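Local coordinates for protein O-methyltransferase, putative (Bacillus cereus, PDB 3DUW) that binds S-adenosyl-L-homocysteine and probably transfers the methyl group of S-adenosyl-L-methionine to an oxygen atom of its acceptor substrate, at residues I65-G70 against D97-N102; Y71-L76 against S101-A106; L76-S81 against A106-R111. One frame throughout, in Å; residues are numbered along the deposited sequence.

The three contacts join helix 71-77 and the loops at its two ends to helix 93-105 and the loop behind it. Interactions 1 and 2 are buried, share Asn102, which takes part in both, and both touch SAH. Interaction 3 is partly buried and lies farther from SAH. The chemistry changes along the way. Interaction 1 is glycine backbone against a small alanine, with one buried hydrogen bond from a side-chain amide. Interaction 2 is aliphatic packing between two helices, without a hydrogen bond across it. Interaction 3 relies on arginines, backbone carbonyls and water. Interactions 2 and 3 share Leu76 and Ala106, and the Leu108 side chain of interaction 3 reaches Ile74 of interaction 2.

Interaction 1: I65-G70 against D97-N102; sequences IGTLGG and DIARSN. With SAH (S-adenosyl-L-homocysteine), chain C.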
loop_
_atom_site.group_PDB
_atom_site.type_symbol
_atom_site.label_atom_id
_atom_site.label_comp_id
_atom_site.label_asym_id
_atom_site.label_seq_id
_atom_site.Cartn_x
_atom_site.Cartn_y
_atom_site.Cartn_z
ATOM N N ILE A 65 -12.300 -7.357 10.822
ATOM C CA ILE A 65 -13.473 -8.185 10.591
ATOM C C ILE A 65 -12.984 -9.419 9.834
ATOM O O ILE A 65 -12.605 -9.335 8.665
ATOM C CB ILE A 65 -14.541 -7.432 9.760
ATOM C CG1 ILE A 65 -14.835 -6.070 10.404
ATOM C CG2 ILE A 65 -15.813 -8.263 9.685
ATOM C CD1 ILE A 65 -15.858 -5.226 9.650
ATOM N N GLY A 66 -12.975 -10.558 10.525
ATOM C CA GLY A 66 -12.507 -11.806 9.939
ATOM C C GLY A 66 -11.160 -12.163 10.562
ATOM O O GLY A 66 -10.114 -11.741 10.066
ATOM N N THR A 67 -11.180 -12.978 11.622
ATOM C CA THR A 67 -9.959 -13.351 12.345
ATOM C C THR A 67 -9.253 -14.647 11.904
ATOM O O THR A 67 -8.012 -14.705 11.939
ATOM C CB THR A 67 -10.258 -13.512 13.863
ATOM O OG1 THR A 67 -11.161 -12.482 14.299
ATOM C CG2 THR A 67 -8.959 -13.446 14.651
ATOM N N LEU A 68 -10.029 -15.670 11.518
ATOM C CA LEU A 68 -9.456 -16.978 11.157
ATOM C C LEU A 68 -8.605 -17.495 12.324
ATOM O O LEU A 68 -9.123 -17.858 13.378
ATOM C CB LEU A 68 -8.571 -16.891 9.923
ATOM C CG LEU A 68 -8.309 -18.183 9.164
ATOM C CD1 LEU A 68 -9.619 -18.912 8.892
ATOM C CD2 LEU A 68 -7.601 -17.885 7.856
ATOM N N GLY A 69 -7.294 -17.508 12.151
ATOM C CA GLY A 69 -6.431 -17.988 13.203
ATOM C C GLY A 69 -5.630 -16.873 13.867
ATOM O O GLY A 69 -4.761 -17.124 14.694
ATOM N N GLY A 70 -5.919 -15.628 13.498
ATOM C CA GLY A 70 -5.235 -14.485 14.084
ATOM C C GLY A 70 -3.899 -14.123 13.446
ATOM O O GLY A 70 -3.132 -13.337 14.012
ATOM N N ASP A 97 -11.294 -19.411 19.031
ATOM C CA ASP A 97 -10.464 -19.946 20.102
ATOM C C ASP A 97 -9.050 -20.252 19.648
ATOM O O ASP A 97 -8.104 -20.098 20.420
ATOM C CB ASP A 97 -11.100 -21.186 20.723
ATOM C CG ASP A 97 -12.124 -20.831 21.772
ATOM O OD1 ASP A 97 -11.956 -19.772 22.421
ATOM O OD2 ASP A 97 -13.084 -21.607 21.961
ATOM N N ILE A 98 -8.903 -20.686 18.402
ATOM C CA ILE A 98 -7.576 -20.962 17.869
ATOM C C ILE A 98 -6.851 -19.623 17.753
ATOM O O ILE A 98 -5.677 -19.520 18.095
ATOM C CB ILE A 98 -7.655 -21.672 16.494
ATOM C CG1 ILE A 98 -8.176 -23.099 16.697
ATOM C CG2 ILE A 98 -6.284 -21.686 15.816
ATOM C CD1 ILE A 98 -8.408 -23.864 15.421
ATOM N N ALA A 99 -7.562 -18.594 17.296
ATOM C CA ALA A 99 -6.975 -17.261 17.167
ATOM C C ALA A 99 -6.514 -16.746 18.532
ATOM O O ALA A 99 -5.399 -16.253 18.668
ATOM C CB ALA A 99 -7.986 -16.291 16.547
ATOM N N ARG A 100 -7.373 -16.859 19.545
ATOM C CA ARG A 100 -7.011 -16.412 20.887
ATOM C C ARG A 100 -5.754 -17.129 21.354
ATOM O O ARG A 100 -4.888 -16.528 21.984
ATOM C CB ARG A 100 -8.144 -16.688 21.882
ATOM C CG ARG A 100 -9.388 -15.866 21.635
ATOM C CD ARG A 100 -10.401 -15.998 22.771
ATOM N NE ARG A 100 -11.625 -15.268 22.452
ATOM C CZ ARG A 100 -12.690 -15.800 21.861
ATOM N NH1 ARG A 100 -12.711 -17.087 21.532
ATOM N NH2 ARG A 100 -13.722 -15.025 21.548
ATOM N N SER A 101 -5.657 -18.416 21.032
ATOM C CA SER A 101 -4.510 -19.222 21.427
ATOM C C SER A 101 -3.246 -18.756 20.717
ATOM O O SER A 101 -2.186 -18.645 21.332
ATOM C CB SER A 101 -4.785 -20.696 21.122
ATOM O OG SER A 101 -5.972 -21.125 21.779
ATOM N N ASN A 102 -3.356 -18.472 19.422
ATOM C CA ASN A 102 -2.207 -18.004 18.658
ATOM C C ASN A 102 -1.790 -16.622 19.123
ATOM O O ASN A 102 -0.600 -16.334 19.246
ATOM C CB ASN A 102 -2.527 -17.973 17.162
ATOM C CG ASN A 102 -2.575 -19.359 16.553
ATOM O OD1 ASN A 102 -1.854 -20.257 16.985
ATOM N ND2 ASN A 102 -3.410 -19.537 15.536
HETATM N N SAH C . -7.779 -11.876 7.942
HETATM C CA SAH C . -7.413 -13.237 8.483
HETATM C CB SAH C . -8.185 -14.306 7.786
HETATM C CG SAH C . -9.692 -14.269 7.889
HETATM S SD SAH C . -10.400 -15.492 6.703
HETATM C C SAH C . -5.892 -13.469 8.196
HETATM O O SAH C . -5.274 -12.617 7.551
HETATM O OXT SAH C . -5.376 -14.548 8.661
HETATM C "C5'" SAH C . -12.078 -15.008 6.764
HETATM C "C4'" SAH C . -12.714 -15.264 8.215
HETATM O "O4'" SAH C . -14.044 -14.786 8.024
HETATM C "C3'" SAH C . -12.905 -16.716 8.629
HETATM O "O3'" SAH C . -12.227 -17.019 9.850
HETATM C "C2'" SAH C . -14.479 -16.846 8.714
HETATM O "O2'" SAH C . -14.905 -17.806 9.669
HETATM C "C1'" SAH C . -14.893 -15.423 9.026
HETATM N N9 SAH C . -16.171 -15.090 8.794
HETATM C C8 SAH C . -17.068 -15.435 7.797
HETATM N N7 SAH C . -18.245 -14.904 7.905
HETATM C C5 SAH C . -18.166 -14.116 9.080
HETATM C C6 SAH C . -19.146 -13.281 9.729
HETATM N N6 SAH C . -20.396 -13.108 9.278
HETATM N N1 SAH C . -18.711 -12.654 10.869
HETATM C C2 SAH C . -17.447 -12.799 11.366
HETATM N N3 SAH C . -16.483 -13.589 10.775
HETATM C C4 SAH C . -16.911 -14.216 9.640
#
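The tight part of this contact is a glycine turn pressed onto one face of helix 93-105. Gly69 and Ala99 come within 4.1 Å of each other, CA to CA. No side chain stands between them on the Gly69 side. Ala99 CB points at the loop and meets the methyl CG2 of Thr67 at 3.6 Å. Thr67 CG2 is anti to its backbone N, which leaves OG1 beside that N, where it bonds Thr88. The carbonyl O of Gly69 has two partners on the helix. Asn102 ND2 gives it a nearly straight hydrogen bond of 2.9 Å, with 169° at the hydrogen. The bond lies in the carbonyl plane, on a lone pair, and almost in the amide plane of Asn102. Ala99 CA adds a C-H...O contact to the same Gly69 O at 3.3 Å. This buried oxygen is therefore well satisfied.

The outer side of the helix is looser. Asp97 and Ser101 are exposed and do not meet the loop. Arg100 NH1 forms a salt bridge with Asp97 OD1 at 2.9 Å, but the hydrogen-bond geometry is weak. Arg100 NH2 is held by Val114 and Thr116.

On the far side of the loop lies the bound product SAH. The SAH amino N bonds Gly66 O at 3.2 Å. Leu68 turns away from the helix, and its CB lies 3.4 Å from SAH CB. Glu90 accepts a hydrogen bond from the backbone N of Leu68, and also bonds SAH. Thr67 to Gly70 form a type II' turn, and Gly70 is the N-cap residue before helix 71-77. This is the glycine-rich loop after the first strand of the Rossmann-like methyltransferase fold, the site where these enzymes hold S-adenosylmethionine.

Interaction 2: Y71-L76 against S101-A106; sequences YSTIWL and SNIERA. With SAH (S-adenosyl-L-homocysteine), chain C.
Tyr71 opens helix 71-77 on the side turned away from helix 93-105. Its CG is anti to the backbone N, and its CB lies 3.6 Å from SAH OXT. Ser72 also faces SAH. Its OG sits between the backbone N and the carbonyl carbon, and takes a hydrogen bond of 3.0 Å from the SAH amino N. Ser72 OG is also bonded to Glu64, which probably fixes its rotation and favours a positive amino group beside it.

Thr73 is the first residue to meet the other helix. Its methyl CG2 touches Ile103 CD1 at 4.0 Å, and the two side chains cross at about a right angle. Thr73 OG1 is directed to Glu64 instead, so Glu64 holds both hydroxyls. Ile74 gives the largest share of the contact. Its CG1 is anti to the carbonyl carbon, and the chain runs on extended to CD1. That methyl reaches Ala106 CB at 3.9 Å. Asn102 O is equally near Ile74 CD1, so the tip of the isoleucine rests on the last turn of helix 93-105. Ile103 starts off to the side of the interface, but its end CD1 comes near Thr73. Within helix 93-105, Arg105 grips Asn102 OD1 end-on with NH1 and NH2. The shorter of the two bonds is Arg105 NH1 to Asn102 OD1, 2.9 Å.

Trp75 turns back to Tyr71, and its CD1 lies 3.7 Å above one face of the Tyr71 ring. Leu76 packs on Val54 of helix 44-57. The axes of the short helical segments 71-76 and 101-105 approach to 9.7 Å and run roughly parallel, crossing at -34°. Helix 71-77 thus lies beside helix 93-105, while helices 44-57 and 23-34 receive Tyr71 and Trp75. Strand 112-116 supports Thr73 and Ile103 from the sheet.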
loop_
_atom_site.group_PDB
_atom_site.type_symbol
_atom_site.label_atom_id
_atom_site.label_comp_id
_atom_site.label_asym_id
_atom_site.label_seq_id
_atom_site.Cartn_x
_atom_site.Cartn_y
_atom_site.Cartn_z
ATOM N N TYR A 71 -3.608 -14.687 12.276
ATOM C CA TYR A 71 -2.356 -14.374 11.595
ATOM C C TYR A 71 -2.284 -12.879 11.248
ATOM O O TYR A 71 -1.336 -12.199 11.633
ATOM C CB TYR A 71 -2.213 -15.232 10.336
ATOM C CG TYR A 71 -0.873 -15.090 9.649
ATOM C CD1 TYR A 71 0.270 -15.708 10.157
ATOM C CD2 TYR A 71 -0.747 -14.320 8.495
ATOM C CE1 TYR A 71 1.506 -15.564 9.528
ATOM C CE2 TYR A 71 0.479 -14.168 7.861
ATOM C CZ TYR A 71 1.599 -14.789 8.381
ATOM O OH TYR A 71 2.811 -14.614 7.751
ATOM N N SER A 72 -3.280 -12.359 10.538
ATOM C CA SER A 72 -3.275 -10.936 10.203
ATOM C C SER A 72 -3.352 -10.104 11.477
ATOM O O SER A 72 -2.748 -9.037 11.572
ATOM C CB SER A 72 -4.469 -10.578 9.319
ATOM O OG SER A 72 -5.684 -10.956 9.945
ATOM N N THR A 73 -4.110 -10.601 12.451
ATOM C CA THR A 73 -4.298 -9.909 13.718
ATOM C C THR A 73 -2.967 -9.635 14.404
ATOM O O THR A 73 -2.752 -8.556 14.955
ATOM C CB THR A 73 -5.168 -10.746 14.661
ATOM O OG1 THR A 73 -6.171 -11.431 13.899
ATOM C CG2 THR A 73 -5.842 -9.856 15.689
ATOM N N ILE A 74 -2.080 -10.624 14.384
ATOM C CA ILE A 74 -0.766 -10.476 14.999
ATOM C C ILE A 74 0.059 -9.411 14.266
ATOM O O ILE A 74 0.713 -8.578 14.897
ATOM C CB ILE A 74 -0.033 -11.834 15.019
ATOM C CG1 ILE A 74 -0.723 -12.754 16.032
ATOM C CG2 ILE A 74 1.435 -11.643 15.368
ATOM C CD1 ILE A 74 -0.319 -14.210 15.933
ATOM N N TRP A 75 0.022 -9.426 12.935
ATOM C CA TRP A 75 0.751 -8.422 12.168
ATOM C C TRP A 75 0.232 -7.029 12.517
ATOM O O TRP A 75 1.013 -6.096 12.710
ATOM C CB TRP A 75 0.587 -8.647 10.663
ATOM C CG TRP A 75 1.455 -9.727 10.084
ATOM C CD1 TRP A 75 1.058 -10.970 9.681
ATOM C CD2 TRP A 75 2.856 -9.639 9.788
ATOM N NE1 TRP A 75 2.122 -11.658 9.145
ATOM C CE2 TRP A 75 3.238 -10.864 9.198
ATOM C CE3 TRP A 75 3.825 -8.641 9.959
ATOM C CZ2 TRP A 75 4.549 -11.120 8.780
ATOM C CZ3 TRP A 75 5.131 -8.896 9.542
ATOM C CH2 TRP A 75 5.476 -10.127 8.960
ATOM N N LEU A 76 -1.088 -6.890 12.591
ATOM C CA LEU A 76 -1.703 -5.608 12.919
ATOM C C LEU A 76 -1.339 -5.154 14.329
ATOM O O LEU A 76 -0.937 -4.008 14.541
ATOM C CB LEU A 76 -3.226 -5.705 12.792
ATOM C CG LEU A 76 -3.788 -5.853 11.374
ATOM C CD1 LEU A 76 -5.247 -6.259 11.433
ATOM C CD2 LEU A 76 -3.632 -4.538 10.625
ATOM N N SER A 101 -5.657 -18.416 21.032
ATOM C CA SER A 101 -4.510 -19.222 21.427
ATOM C C SER A 101 -3.246 -18.756 20.717
ATOM O O SER A 101 -2.186 -18.645 21.332
ATOM C CB SER A 101 -4.785 -20.696 21.122
ATOM O OG SER A 101 -5.972 -21.125 21.779
ATOM N N ASN A 102 -3.356 -18.472 19.422
ATOM C CA ASN A 102 -2.207 -18.004 18.658
ATOM C C ASN A 102 -1.790 -16.622 19.123
ATOM O O ASN A 102 -0.600 -16.334 19.246
ATOM C CB ASN A 102 -2.527 -17.973 17.162
ATOM C CG ASN A 102 -2.575 -19.359 16.553
ATOM O OD1 ASN A 102 -1.854 -20.257 16.985
ATOM N ND2 ASN A 102 -3.410 -19.537 15.536
ATOM N N ILE A 103 -2.773 -15.768 19.379
ATOM C CA ILE A 103 -2.501 -14.416 19.841
ATOM C C ILE A 103 -1.813 -14.463 21.205
ATOM O O ILE A 103 -0.909 -13.674 21.485
ATOM C CB ILE A 103 -3.810 -13.601 19.915
ATOM C CG1 ILE A 103 -4.321 -13.347 18.493
ATOM C CG2 ILE A 103 -3.580 -12.286 20.646
ATOM C CD1 ILE A 103 -5.698 -12.727 18.426
ATOM N N GLU A 104 -2.230 -15.407 22.044
ATOM C CA GLU A 104 -1.637 -15.562 23.368
ATOM C C GLU A 104 -0.197 -16.051 23.254
ATOM O O GLU A 104 0.687 -15.575 23.971
ATOM C CB GLU A 104 -2.454 -16.554 24.202
ATOM C CG GLU A 104 -1.848 -16.874 25.563
ATOM C CD GLU A 104 -1.712 -15.650 26.444
ATOM O OE1 GLU A 104 -2.747 -15.021 26.752
ATOM O OE2 GLU A 104 -0.572 -15.318 26.831
ATOM N N ARG A 105 0.044 -16.995 22.347
ATOM C CA ARG A 105 1.386 -17.530 22.163
ATOM C C ARG A 105 2.319 -16.438 21.646
ATOM O O ARG A 105 3.530 -16.492 21.858
ATOM C CB ARG A 105 1.366 -18.717 21.191
ATOM C CG ARG A 105 2.449 -19.760 21.487
ATOM C CD ARG A 105 2.359 -20.994 20.592
ATOM N NE ARG A 105 1.005 -21.530 20.503
ATOM C CZ ARG A 105 0.170 -21.266 19.502
ATOM N NH1 ARG A 105 0.558 -20.485 18.504
ATOM N NH2 ARG A 105 -1.054 -21.763 19.504
ATOM N N ALA A 106 1.744 -15.446 20.971
ATOM C CA ALA A 106 2.513 -14.331 20.432
ATOM C C ALA A 106 2.626 -13.214 21.476
ATOM O O ALA A 106 3.175 -12.149 21.202
ATOM C CB ALA A 106 1.849 -13.802 19.162
HETATM N N SAH C . -7.779 -11.876 7.942
HETATM C CA SAH C . -7.413 -13.237 8.483
HETATM C CB SAH C . -8.185 -14.306 7.786
HETATM C CG SAH C . -9.692 -14.269 7.889
HETATM S SD SAH C . -10.400 -15.492 6.703
HETATM C C SAH C . -5.892 -13.469 8.196
HETATM O O SAH C . -5.274 -12.617 7.551
HETATM O OXT SAH C . -5.376 -14.548 8.661
HETATM C "C5'" SAH C . -12.078 -15.008 6.764
HETATM C "C4'" SAH C . -12.714 -15.264 8.215
HETATM O "O4'" SAH C . -14.044 -14.786 8.024
HETATM C "C3'" SAH C . -12.905 -16.716 8.629
HETATM O "O3'" SAH C . -12.227 -17.019 9.850
HETATM C "C2'" SAH C . -14.479 -16.846 8.714
HETATM O "O2'" SAH C . -14.905 -17.806 9.669
HETATM C "C1'" SAH C . -14.893 -15.423 9.026
HETATM N N9 SAH C . -16.171 -15.090 8.794
HETATM C C8 SAH C . -17.068 -15.435 7.797
HETATM N N7 SAH C . -18.245 -14.904 7.905
HETATM C C5 SAH C . -18.166 -14.116 9.080
HETATM C C6 SAH C . -19.146 -13.281 9.729
HETATM N N6 SAH C . -20.396 -13.108 9.278
HETATM N N1 SAH C . -18.711 -12.654 10.869
HETATM C C2 SAH C . -17.447 -12.799 11.366
HETATM N N3 SAH C . -16.483 -13.589 10.775
HETATM C C4 SAH C . -16.911 -14.216 9.640
#

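Interaction 3: L76-S81 against A106-R111; sequences LARGLS and ANLNDR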
loop_
_atom_site.group_PDB
_atom_site.type_symbol
_atom_site.label_atom_id
_atom_site.label_comp_id
_atom_site.label_asym_id
_atom_site.label_seq_id
_atom_site.Cartn_x
_atom_site.Cartn_y
_atom_site.Cartn_z
ATOM N N LEU A 76 -1.088 -6.890 12.591
ATOM C CA LEU A 76 -1.703 -5.608 12.919
ATOM C C LEU A 76 -1.339 -5.154 14.329
ATOM O O LEU A 76 -0.937 -4.008 14.541
ATOM C CB LEU A 76 -3.226 -5.705 12.792
ATOM C CG LEU A 76 -3.788 -5.853 11.374
ATOM C CD1 LEU A 76 -5.247 -6.259 11.433
ATOM C CD2 LEU A 76 -3.632 -4.538 10.625
ATOM N N ALA A 77 -1.472 -6.060 15.291
ATOM C CA ALA A 77 -1.169 -5.735 16.679
ATOM C C ALA A 77 0.288 -5.330 16.865
ATOM O O ALA A 77 0.600 -4.457 17.675
ATOM C CB ALA A 77 -1.500 -6.917 17.573
ATOM N N ARG A 78 1.185 -5.954 16.112
ATOM C CA ARG A 78 2.596 -5.630 16.230
ATOM C C ARG A 78 2.932 -4.248 15.686
ATOM O O ARG A 78 4.047 -3.758 15.870
ATOM C CB ARG A 78 3.436 -6.703 15.542
ATOM C CG ARG A 78 3.500 -7.995 16.331
ATOM C CD ARG A 78 4.277 -9.061 15.596
ATOM N NE ARG A 78 4.551 -10.202 16.458
ATOM C CZ ARG A 78 5.188 -11.298 16.062
ATOM N NH1 ARG A 78 5.613 -11.403 14.814
ATOM N NH2 ARG A 78 5.404 -12.287 16.920
ATOM N N GLY A 79 1.966 -3.617 15.026
ATOM C CA GLY A 79 2.187 -2.284 14.496
ATOM C C GLY A 79 1.825 -1.208 15.508
ATOM O O GLY A 79 2.111 -0.026 15.298
ATOM N N LEU A 80 1.191 -1.617 16.606
ATOM C CA LEU A 80 0.784 -0.697 17.671
ATOM C C LEU A 80 1.955 -0.367 18.598
ATOM O O LEU A 80 2.972 -1.064 18.592
ATOM C CB LEU A 80 -0.345 -1.318 18.497
ATOM C CG LEU A 80 -1.623 -1.728 17.763
ATOM C CD1 LEU A 80 -2.497 -2.545 18.699
ATOM C CD2 LEU A 80 -2.365 -0.496 17.268
ATOM N N SER A 81 1.799 0.678 19.414
ATOM C CA SER A 81 2.860 1.091 20.336
ATOM C C SER A 81 2.427 1.335 21.788
ATOM O O SER A 81 2.613 0.477 22.651
ATOM C CB SER A 81 3.555 2.349 19.803
ATOM O OG SER A 81 2.652 3.435 19.703
ATOM N N ALA A 106 1.744 -15.446 20.971
ATOM C CA ALA A 106 2.513 -14.331 20.432
ATOM C C ALA A 106 2.626 -13.214 21.476
ATOM O O ALA A 106 3.175 -12.149 21.202
ATOM C CB ALA A 106 1.849 -13.802 19.162
ATOM N N ASN A 107 2.105 -13.476 22.672
ATOM C CA ASN A 107 2.137 -12.518 23.778
ATOM C C ASN A 107 1.485 -11.184 23.428
ATOM O O ASN A 107 2.043 -10.122 23.705
ATOM C CB ASN A 107 3.580 -12.279 24.233
ATOM C CG ASN A 107 4.225 -13.526 24.802
ATOM O OD1 ASN A 107 3.689 -14.155 25.716
ATOM N ND2 ASN A 107 5.384 -13.889 24.266
ATOM N N LEU A 108 0.295 -11.243 22.838
ATOM C CA LEU A 108 -0.425 -10.037 22.443
ATOM C C LEU A 108 -1.852 -9.988 22.973
ATOM O O LEU A 108 -2.619 -9.096 22.611
ATOM C CB LEU A 108 -0.442 -9.926 20.915
ATOM C CG LEU A 108 0.914 -9.647 20.262
ATOM C CD1 LEU A 108 0.835 -9.949 18.776
ATOM C CD2 LEU A 108 1.323 -8.199 20.503
ATOM N N ASN A 109 -2.212 -10.937 23.831
ATOM C CA ASN A 109 -3.562 -10.966 24.382
ATOM C C ASN A 109 -3.900 -9.684 25.140
ATOM O O ASN A 109 -5.071 -9.349 25.310
ATOM C CB ASN A 109 -3.731 -12.171 25.303
ATOM C CG ASN A 109 -2.606 -12.298 26.294
ATOM O OD1 ASN A 109 -1.473 -12.607 25.924
ATOM N ND2 ASN A 109 -2.904 -12.050 27.564
ATOM N N ASP A 110 -2.877 -8.964 25.589
ATOM C CA ASP A 110 -3.095 -7.719 26.315
ATOM C C ASP A 110 -3.491 -6.590 25.361
ATOM O O ASP A 110 -4.047 -5.577 25.786
ATOM C CB ASP A 110 -1.830 -7.324 27.087
ATOM C CG ASP A 110 -0.719 -6.828 26.182
ATOM O OD1 ASP A 110 -0.471 -7.462 25.132
ATOM O OD2 ASP A 110 -0.086 -5.806 26.524
ATOM N N ARG A 111 -3.206 -6.774 24.073
ATOM C CA ARG A 111 -3.523 -5.773 23.052
ATOM C C ARG A 111 -4.680 -6.179 22.148
ATOM O O ARG A 111 -5.206 -5.348 21.408
ATOM C CB ARG A 111 -2.320 -5.524 22.136
ATOM C CG ARG A 111 -1.140 -4.790 22.729
ATOM C CD ARG A 111 -0.121 -4.541 21.626
ATOM N NE ARG A 111 1.076 -3.856 22.101
ATOM C CZ ARG A 111 2.112 -3.546 21.330
ATOM N NH1 ARG A 111 2.105 -3.856 20.038
ATOM N NH2 ARG A 111 3.162 -2.930 21.855
HETATM O O HOH W 1 4.308 -10.532 19.338
HETATM O O HOH W 2 5.417 -2.171 20.676
#
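Arg111 leaves its backbone with CG anti to the carbonyl carbon (chi1 -71°) and then runs extended from CG to NE. This straight chain carries its guanidinium to the end of helix 71-77. Arg78 has the same shape, with CG anti to the carbonyl carbon and an extended chain. It starts away from the other segment, yet its end comes back near Ala106.

Arg111 NH1 bonds Ala77 O at 2.9 Å. The bond is bent, with 132° at the hydrogen. NH1 sits above the carbonyl plane, not on a lone pair, while the oxygen lies near the guanidinium plane. Ala77 O also accepts Leu80 N at 3.1 Å, the closing bond of a type I turn from Ala77 to Leu80. Leu80 CB packs beside Arg111 NH1 at 3.8 Å. A water takes a 2.7 Å hydrogen bond from Arg111 NH2, and passes a weak one on to Leu80 O.

Between the two arginines lies an apolar patch. Leu108 CD1 meets Ala77 CB at 4.0 Å. The same methyl touches Arg78 CG at 4.1 Å, with the two side chains crossing at about a right angle. Asn107, with positive phi, ends helix 93-105 in a Schellman motif and turns the chain toward Leu108. A second water joins the segments: Arg78 NE gives it a hydrogen bond, and it donates to Ala106 O at 2.7 Å. Arg78 NH1 goes further, to a salt bridge with Asp22 before helix 23-34.

The contact thus sets the positive Arg111 against a backbone carbonyl where helix 71-77 finishes. Such placement would suit the negative end of that helix dipole. Arg78 meets Ala106 O only through water, so two waters complete the polar link between the segments.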